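Local atomic coordinates of carboxypeptidase 1 (Deinococcus radiodurans str. R1, PDB entry 5GIV), a protein that probably removes amino acids one at a time from the C-terminus of peptides with broad specificity, as a zinc-dependent metallocarboxypeptidase of the M32 family. Residues T264-E267 with A268-L272; V294-S297 with Q298-W302; G214-V217 with I218-Y221. All blocks are in the same frame, centred on the assembly; numbering follows the deposited sequence.

Contact 1 (T264-E267 with A268-L272); sequences TLHE and AGHAL. With ZN (zinc ion), chain G.
Glu267 and His270 meet one turn apart on helix 257-275. The Glu267 chain is bent at chi2, which brings its carboxylate obliquely up to the His270 ring, the planes 32° apart, and Glu267 OE1 stops 3.5 Å from His270 CD2. Glu267 OE2 accepts a hydrogen bond at 2.8 Å from a zinc-bound water. His270 reaches the zinc with NE2 at 2.2 Å, and His266 NE2 binds the same ion. This is the HExxH signature of zinc peptidases: two histidines four residues apart on one helix face, with the glutamate, the predicted proton donor/acceptor, next to the metal-bound water. His266 sends CG anti to its N (chi1 -179°) and His270 sends CG anti to its carbonyl carbon, and from these two starts the rings converge on the ion with their planes at 72°. Behind each metal-binding nitrogen the ring's ND1 has a partner from outside, Glu303 for His266 and His295 for His270. Toward helix 207-221, where it touches Ile218, the Ala268 methyl CB rests 3.2 Å from Thr264 O, the same carbonyl that accepts Ala268 N at 2.8 Å; one turn further on, Ala271 N bonds to Glu267 O.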
loop_
_atom_site.group_PDB
_atom_site.type_symbol
_atom_site.label_atom_id
_atom_site.label_comp_id
_atom_site.label_asym_id
_atom_site.label_seq_id
_atom_site.Cartn_x
_atom_site.Cartn_y
_atom_site.Cartn_z
ATOM N N THR A 264 4.001 10.857 -16.797
ATOM C CA THR A 264 4.872 9.751 -16.420
ATOM C C THR A 264 6.345 10.137 -16.557
ATOM O O THR A 264 7.139 9.903 -15.640
ATOM C CB THR A 264 4.529 8.514 -17.255
ATOM O OG1 THR A 264 3.235 8.035 -16.874
ATOM C CG2 THR A 264 5.550 7.405 -17.051
ATOM N N LEU A 265 6.721 10.773 -17.674
ATOM C CA LEU A 265 8.111 11.194 -17.834
ATOM C C LEU A 265 8.499 12.190 -16.754
ATOM O O LEU A 265 9.576 12.090 -16.160
ATOM C CB LEU A 265 8.329 11.800 -19.225
ATOM C CG LEU A 265 7.970 10.958 -20.454
ATOM C CD1 LEU A 265 8.497 11.594 -21.734
ATOM C CD2 LEU A 265 8.514 9.554 -20.307
ATOM N N HIS A 266 7.592 13.106 -16.425
ATOM C CA HIS A 266 7.863 14.091 -15.387
ATOM C C HIS A 266 8.124 13.422 -14.041
ATOM O O HIS A 266 9.176 13.633 -13.424
ATOM C CB HIS A 266 6.683 15.064 -15.296
ATOM C CG HIS A 266 6.862 16.145 -14.276
ATOM N ND1 HIS A 266 7.211 17.434 -14.614
ATOM C CD2 HIS A 266 6.733 16.132 -12.928
ATOM C CE1 HIS A 266 7.288 18.167 -13.517
ATOM N NE2 HIS A 266 7.004 17.401 -12.481
ATOM N N GLU A 267 7.171 12.608 -13.558
ATOM C CA GLU A 267 7.344 11.966 -12.249
ATOM C C GLU A 267 8.512 10.981 -12.236
ATOM O O GLU A 267 9.194 10.845 -11.212
ATOM C CB GLU A 267 6.057 11.249 -11.815
ATOM C CG GLU A 267 4.830 12.145 -11.625
ATOM C CD GLU A 267 5.063 13.278 -10.641
ATOM O OE1 GLU A 267 5.859 13.112 -9.690
ATOM O OE2 GLU A 267 4.430 14.336 -10.813
ATOM N N ALA A 268 8.755 10.285 -13.347
ATOM C CA ALA A 268 9.936 9.434 -13.427
ATOM C C ALA A 268 11.203 10.252 -13.226
ATOM O O ALA A 268 12.154 9.789 -12.586
ATOM C CB ALA A 268 9.974 8.699 -14.768
ATOM N N GLY A 269 11.227 11.478 -13.755
ATOM C CA GLY A 269 12.372 12.346 -13.538
ATOM C C GLY A 269 12.602 12.624 -12.067
ATOM O O GLY A 269 13.731 12.564 -11.575
ATOM N N HIS A 270 11.532 12.971 -11.348
ATOM C CA HIS A 270 11.618 13.056 -9.895
ATOM C C HIS A 270 12.199 11.776 -9.316
ATOM O O HIS A 270 13.083 11.812 -8.456
ATOM C CB HIS A 270 10.238 13.331 -9.286
ATOM C CG HIS A 270 9.779 14.749 -9.418
ATOM N ND1 HIS A 270 10.536 15.825 -8.995
ATOM C CD2 HIS A 270 8.631 15.272 -9.916
ATOM C CE1 HIS A 270 9.872 16.943 -9.223
ATOM N NE2 HIS A 270 8.713 16.635 -9.775
ATOM N N ALA A 271 11.706 10.625 -9.779
ATOM C CA ALA A 271 12.086 9.358 -9.163
ATOM C C ALA A 271 13.525 8.991 -9.491
ATOM O O ALA A 271 14.229 8.407 -8.656
ATOM C CB ALA A 271 11.142 8.246 -9.611
ATOM N N LEU A 272 13.976 9.317 -10.705
ATOM C CA LEU A 272 15.364 9.057 -11.068
ATOM C C LEU A 272 16.310 9.758 -10.110
ATOM O O LEU A 272 17.299 9.171 -9.654
ATOM C CB LEU A 272 15.615 9.517 -12.496
ATOM C CG LEU A 272 15.013 8.619 -13.564
ATOM C CD1 LEU A 272 15.112 9.288 -14.910
ATOM C CD2 LEU A 272 15.762 7.277 -13.557
HETATM ZN ZN ZN G . 7.162 18.070 -10.348
HETATM O O HOH W 1 5.374 16.686 -9.513
HETATM O O HOH W 2 5.739 19.362 -11.038
HETATM O O HOH W 3 6.730 18.103 -7.945
#

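Contact 2 (V294-S297 with Q298-W302); sequences VHES and QSRLW. With ZN (zinc ion), chain G.
Gln298 begins by curling back on Ser297: its amide NE2 donates to Ser297 OG at 2.8 Å, the hydroxyl lying 17° out of the amide plane, while OE1 is taken by Tyr464. The Gln298 backbone N donates to His295 O. At Ser299 a chi1 of 51° turns OG back toward the preceding residues, where it donates to Glu296 O at 3.0 Å and also lies 2.9 Å from Glu296 OE2. Arg300 N reaches that same Glu296 O from the same face of the carbonyl. The Arg300 side chain runs beside Glu296 in the same direction, but the guanidinium and carboxylate planes are 79° apart; Arg300 NE to Glu296 OE1 is a long 3.6 Å, a contact of charges alone. A water bridges them instead, accepting from Arg300 NE at 2.7 Å and donating to Glu296 OE1, and Arg300 NH1 pairs with Glu303. Leu301 N closes the next turn on Ser297 O. Ser299 OG and the Arg300 water steady the carboxylate of Glu296, whose OE2 is 2.2 Å from the zinc: with the two histidines of the preceding helix it supplies the third protein ligand, the glutamate of a gluzincin-type HExxH site.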
loop_
_atom_site.group_PDB
_atom_site.type_symbol
_atom_site.label_atom_id
_atom_site.label_comp_id
_atom_site.label_asym_id
_atom_site.label_seq_id
_atom_site.Cartn_x
_atom_site.Cartn_y
_atom_site.Cartn_z
ATOM N N VAL A 294 15.878 22.037 -7.439
ATOM C CA VAL A 294 16.707 20.987 -8.012
ATOM C C VAL A 294 15.847 19.780 -8.361
ATOM O O VAL A 294 16.012 19.173 -9.426
ATOM C CB VAL A 294 17.856 20.611 -7.053
ATOM C CG1 VAL A 294 18.611 19.405 -7.585
ATOM C CG2 VAL A 294 18.799 21.769 -6.888
ATOM N N HIS A 295 14.895 19.433 -7.491
ATOM C CA HIS A 295 14.033 18.288 -7.779
ATOM C C HIS A 295 13.244 18.503 -9.064
ATOM O O HIS A 295 13.285 17.676 -9.983
ATOM C CB HIS A 295 13.094 18.017 -6.604
ATOM C CG HIS A 295 13.094 16.588 -6.172
ATOM N ND1 HIS A 295 12.705 15.563 -7.005
ATOM C CD2 HIS A 295 13.507 16.005 -5.022
ATOM C CE1 HIS A 295 12.857 14.410 -6.379
ATOM N NE2 HIS A 295 13.336 14.650 -5.171
ATOM N N GLU A 296 12.548 19.636 -9.166
ATOM C CA GLU A 296 11.779 19.935 -10.366
ATOM C C GLU A 296 12.667 20.126 -11.590
ATOM O O GLU A 296 12.176 20.032 -12.720
ATOM C CB GLU A 296 10.932 21.184 -10.149
ATOM C CG GLU A 296 9.953 21.463 -11.274
ATOM C CD GLU A 296 8.747 20.534 -11.247
ATOM O OE1 GLU A 296 7.743 20.857 -11.913
ATOM O OE2 GLU A 296 8.802 19.485 -10.565
ATOM N N SER A 297 13.956 20.422 -11.396
ATOM C CA SER A 297 14.856 20.503 -12.539
ATOM C C SER A 297 14.987 19.155 -13.213
ATOM O O SER A 297 15.201 19.081 -14.426
ATOM C CB SER A 297 16.243 20.987 -12.103
ATOM O OG SER A 297 16.985 19.933 -11.504
ATOM N N GLN A 298 14.853 18.082 -12.442
ATOM C CA GLN A 298 15.044 16.745 -12.973
ATOM C C GLN A 298 13.770 16.205 -13.616
ATOM O O GLN A 298 13.828 15.558 -14.669
ATOM C CB GLN A 298 15.543 15.849 -11.852
ATOM C CG GLN A 298 16.908 16.323 -11.370
ATOM C CD GLN A 298 17.861 16.557 -12.549
ATOM O OE1 GLN A 298 18.162 15.630 -13.304
ATOM N NE2 GLN A 298 18.333 17.790 -12.704
ATOM N N SER A 299 12.611 16.466 -13.015
ATOM C CA SER A 299 11.371 16.126 -13.702
ATOM C C SER A 299 11.272 16.870 -15.028
ATOM O O SER A 299 10.905 16.287 -16.051
ATOM C CB SER A 299 10.173 16.414 -12.800
ATOM O OG SER A 299 10.245 17.721 -12.284
ATOM N N ARG A 300 11.622 18.154 -15.034
ATOM C CA ARG A 300 11.528 18.944 -16.252
ATOM C C ARG A 300 12.600 18.558 -17.264
ATOM O O ARG A 300 12.380 18.665 -18.475
ATOM C CB ARG A 300 11.619 20.427 -15.910
ATOM C CG ARG A 300 10.393 20.937 -15.163
ATOM C CD ARG A 300 9.122 20.698 -15.974
ATOM N NE ARG A 300 8.020 21.518 -15.490
ATOM C CZ ARG A 300 6.819 21.585 -16.063
ATOM N NH1 ARG A 300 6.557 20.880 -17.161
ATOM N NH2 ARG A 300 5.887 22.383 -15.552
ATOM N N LEU A 301 13.769 18.128 -16.798
ATOM C CA LEU A 301 14.796 17.704 -17.734
ATOM C C LEU A 301 14.327 16.486 -18.526
ATOM O O LEU A 301 14.312 16.499 -19.764
ATOM C CB LEU A 301 16.094 17.417 -16.980
ATOM C CG LEU A 301 17.352 17.046 -17.779
ATOM C CD1 LEU A 301 18.643 17.372 -17.004
ATOM C CD2 LEU A 301 17.312 15.556 -18.168
ATOM N N TRP A 302 13.869 15.447 -17.823
ATOM C CA TRP A 302 13.443 14.235 -18.511
ATOM C C TRP A 302 12.113 14.423 -19.228
ATOM O O TRP A 302 11.879 13.787 -20.259
ATOM C CB TRP A 302 13.366 13.073 -17.528
ATOM C CG TRP A 302 14.721 12.626 -17.044
ATOM C CD1 TRP A 302 15.309 12.925 -15.846
ATOM C CD2 TRP A 302 15.674 11.836 -17.772
ATOM N NE1 TRP A 302 16.554 12.347 -15.773
ATOM C CE2 TRP A 302 16.804 11.672 -16.940
ATOM C CE3 TRP A 302 15.673 11.235 -19.035
ATOM C CZ2 TRP A 302 17.926 10.937 -17.333
ATOM C CZ3 TRP A 302 16.799 10.495 -19.423
ATOM C CH2 TRP A 302 17.906 10.361 -18.574
HETATM ZN ZN ZN G . 7.162 18.070 -10.348
HETATM O O HOH W 4 7.745 23.227 -13.363
HETATM O O HOH W 2 5.739 19.362 -11.038
HETATM O O HOH W 1 5.374 16.686 -9.513
HETATM O O HOH W 3 6.730 18.103 -7.945
#

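Contact 3 (G214-V217 with I218-Y221); sequences GERV and IRDY
The last two turns of helix 207-221 form this contact, a helix that lies against the outer side of the zinc-binding helix 257-275 rather than in the metal site itself. Val217 and Tyr221, one turn apart, lie side by side and point the same way. The Val217 methyl CG1 sits over one face of the Tyr221 ring, offset toward the rim, 4.2 Å from the centroid and 19° off the ring normal, a CH-pi contact. Underneath, Tyr221 N donates to Val217 O at 2.8 Å. Ile218 turns its branches back over the preceding turn: CG1 and CG2 are each 3.6 Å from Gly214 O, which also accepts Ile218 N. Phe312 and Tyr316 of helix 310-323 pack on Val217, and Leu265 of helix 257-275 touches Val217, Ile218 and Tyr221.

The other side of the helix is polar. Arg219 starts with CG anti to its backbone N (chi1 -177°) and then bends at chi2 and chi3, which folds the guanidinium over Arg216, with Arg216 CA 3.6 Å above its plane and Arg219 NH2 3.6 Å from Arg216 CG. From there Arg219 NH1 makes a salt bridge to Asp220 OD1 at 2.7 Å, meeting that oxygen from above the carboxylate plane. Asp220 OD2 bonds to Tyr316, and Arg216 turns away to a salt bridge with Asp319. Each arginine thus has its own acid, which probably offsets the like charges of two guanidinium groups so near each other, while the valine, isoleucine and tyrosine present an apolar face to the neighbouring helices.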
loop_
_atom_site.group_PDB
_atom_site.type_symbol
_atom_site.label_atom_id
_atom_site.label_comp_id
_atom_site.label_asym_id
_atom_site.label_seq_id
_atom_site.Cartn_x
_atom_site.Cartn_y
_atom_site.Cartn_z
ATOM N N GLY A 214 4.482 4.170 -21.850
ATOM C CA GLY A 214 5.168 5.046 -20.911
ATOM C C GLY A 214 6.191 4.317 -20.058
ATOM O O GLY A 214 7.250 4.865 -19.737
ATOM N N GLU A 215 5.884 3.079 -19.665
ATOM C CA GLU A 215 6.817 2.325 -18.836
ATOM C C GLU A 215 8.025 1.839 -19.629
ATOM O O GLU A 215 9.108 1.663 -19.061
ATOM C CB GLU A 215 6.101 1.154 -18.174
ATOM C CG GLU A 215 5.157 1.588 -17.084
ATOM C CD GLU A 215 4.681 0.436 -16.252
ATOM O OE1 GLU A 215 4.114 0.693 -15.168
ATOM O OE2 GLU A 215 4.918 -0.725 -16.659
ATOM N N ARG A 216 7.869 1.619 -20.931
ATOM C CA ARG A 216 9.030 1.286 -21.744
ATOM C C ARG A 216 9.975 2.478 -21.869
ATOM O O ARG A 216 11.200 2.314 -21.837
ATOM C CB ARG A 216 8.583 0.799 -23.120
ATOM C CG ARG A 216 7.785 -0.506 -23.085
ATOM C CD ARG A 216 7.675 -1.126 -24.470
ATOM N NE ARG A 216 6.899 -0.312 -25.402
ATOM C CZ ARG A 216 5.590 -0.449 -25.595
ATOM N NH1 ARG A 216 4.907 -1.357 -24.912
ATOM N NH2 ARG A 216 4.958 0.322 -26.467
ATOM N N VAL A 217 9.429 3.688 -21.991
ATOM C CA VAL A 217 10.269 4.873 -22.129
ATOM C C VAL A 217 11.050 5.134 -20.844
ATOM O O VAL A 217 12.273 5.291 -20.870
ATOM C CB VAL A 217 9.421 6.090 -22.535
ATOM C CG1 VAL A 217 10.268 7.361 -22.488
ATOM C CG2 VAL A 217 8.814 5.877 -23.928
ATOM N N ILE A 218 10.365 5.188 -19.700
ATOM C CA ILE A 218 11.102 5.529 -18.489
ATOM C C ILE A 218 12.021 4.386 -18.090
ATOM O O ILE A 218 13.063 4.602 -17.458
ATOM C CB ILE A 218 10.157 5.922 -17.335
ATOM C CG1 ILE A 218 9.384 4.705 -16.828
ATOM C CG2 ILE A 218 9.252 7.078 -17.756
ATOM C CD1 ILE A 218 8.477 5.007 -15.657
ATOM N N ARG A 219 11.659 3.155 -18.443
ATOM C CA ARG A 219 12.590 2.051 -18.270
ATOM C C ARG A 219 13.890 2.327 -19.017
ATOM O O ARG A 219 14.980 2.175 -18.458
ATOM C CB ARG A 219 11.945 0.748 -18.739
ATOM C CG ARG A 219 12.805 -0.474 -18.547
ATOM C CD ARG A 219 13.241 -1.049 -19.877
ATOM N NE ARG A 219 12.197 -1.854 -20.518
ATOM C CZ ARG A 219 11.704 -1.610 -21.726
ATOM N NH1 ARG A 219 12.159 -0.586 -22.427
ATOM N NH2 ARG A 219 10.772 -2.399 -22.238
ATOM N N ASP A 220 13.791 2.764 -20.283
ATOM C CA ASP A 220 14.990 3.143 -21.032
ATOM C C ASP A 220 15.669 4.353 -20.407
ATOM O O ASP A 220 16.895 4.467 -20.448
ATOM C CB ASP A 220 14.665 3.446 -22.497
ATOM C CG ASP A 220 14.114 2.252 -23.245
ATOM O OD1 ASP A 220 14.192 1.123 -22.720
ATOM O OD2 ASP A 220 13.645 2.449 -24.390
ATOM N N TYR A 221 14.891 5.299 -19.875
ATOM C CA TYR A 221 15.494 6.434 -19.180
ATOM C C TYR A 221 16.447 5.953 -18.085
ATOM O O TYR A 221 17.523 6.529 -17.882
ATOM C CB TYR A 221 14.405 7.329 -18.575
ATOM C CG TYR A 221 13.794 8.385 -19.493
ATOM C CD1 TYR A 221 14.134 8.470 -20.835
ATOM C CD2 TYR A 221 12.876 9.305 -18.993
ATOM C CE1 TYR A 221 13.567 9.446 -21.658
ATOM C CE2 TYR A 221 12.316 10.273 -19.789
ATOM C CZ TYR A 221 12.661 10.347 -21.122
ATOM O OH TYR A 221 12.093 11.328 -21.910
#

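Overall arrangement
Contacts 1 and 2 lie on consecutive helices, centres about 8 Å apart, and share the zinc and its three waters. The imidazoles of His270 and His295 join them directly, with 3.0 Å between His270 ND1 and His295 ND1, and Ser299 touches both zinc-binding histidines. Contact 3 is a layer further out, its centre about 10 Å from that of contact 1 and about 16 Å from that of contact 2. It packs on the first through Ala268 CB, 3.5 Å from Ile218 CG2, and reaches the second through Tyr221 OH, 3.0 Å from Trp302 O, a probable hydrogen bond. The Tyr221 side chain stays about 13 Å from the zinc.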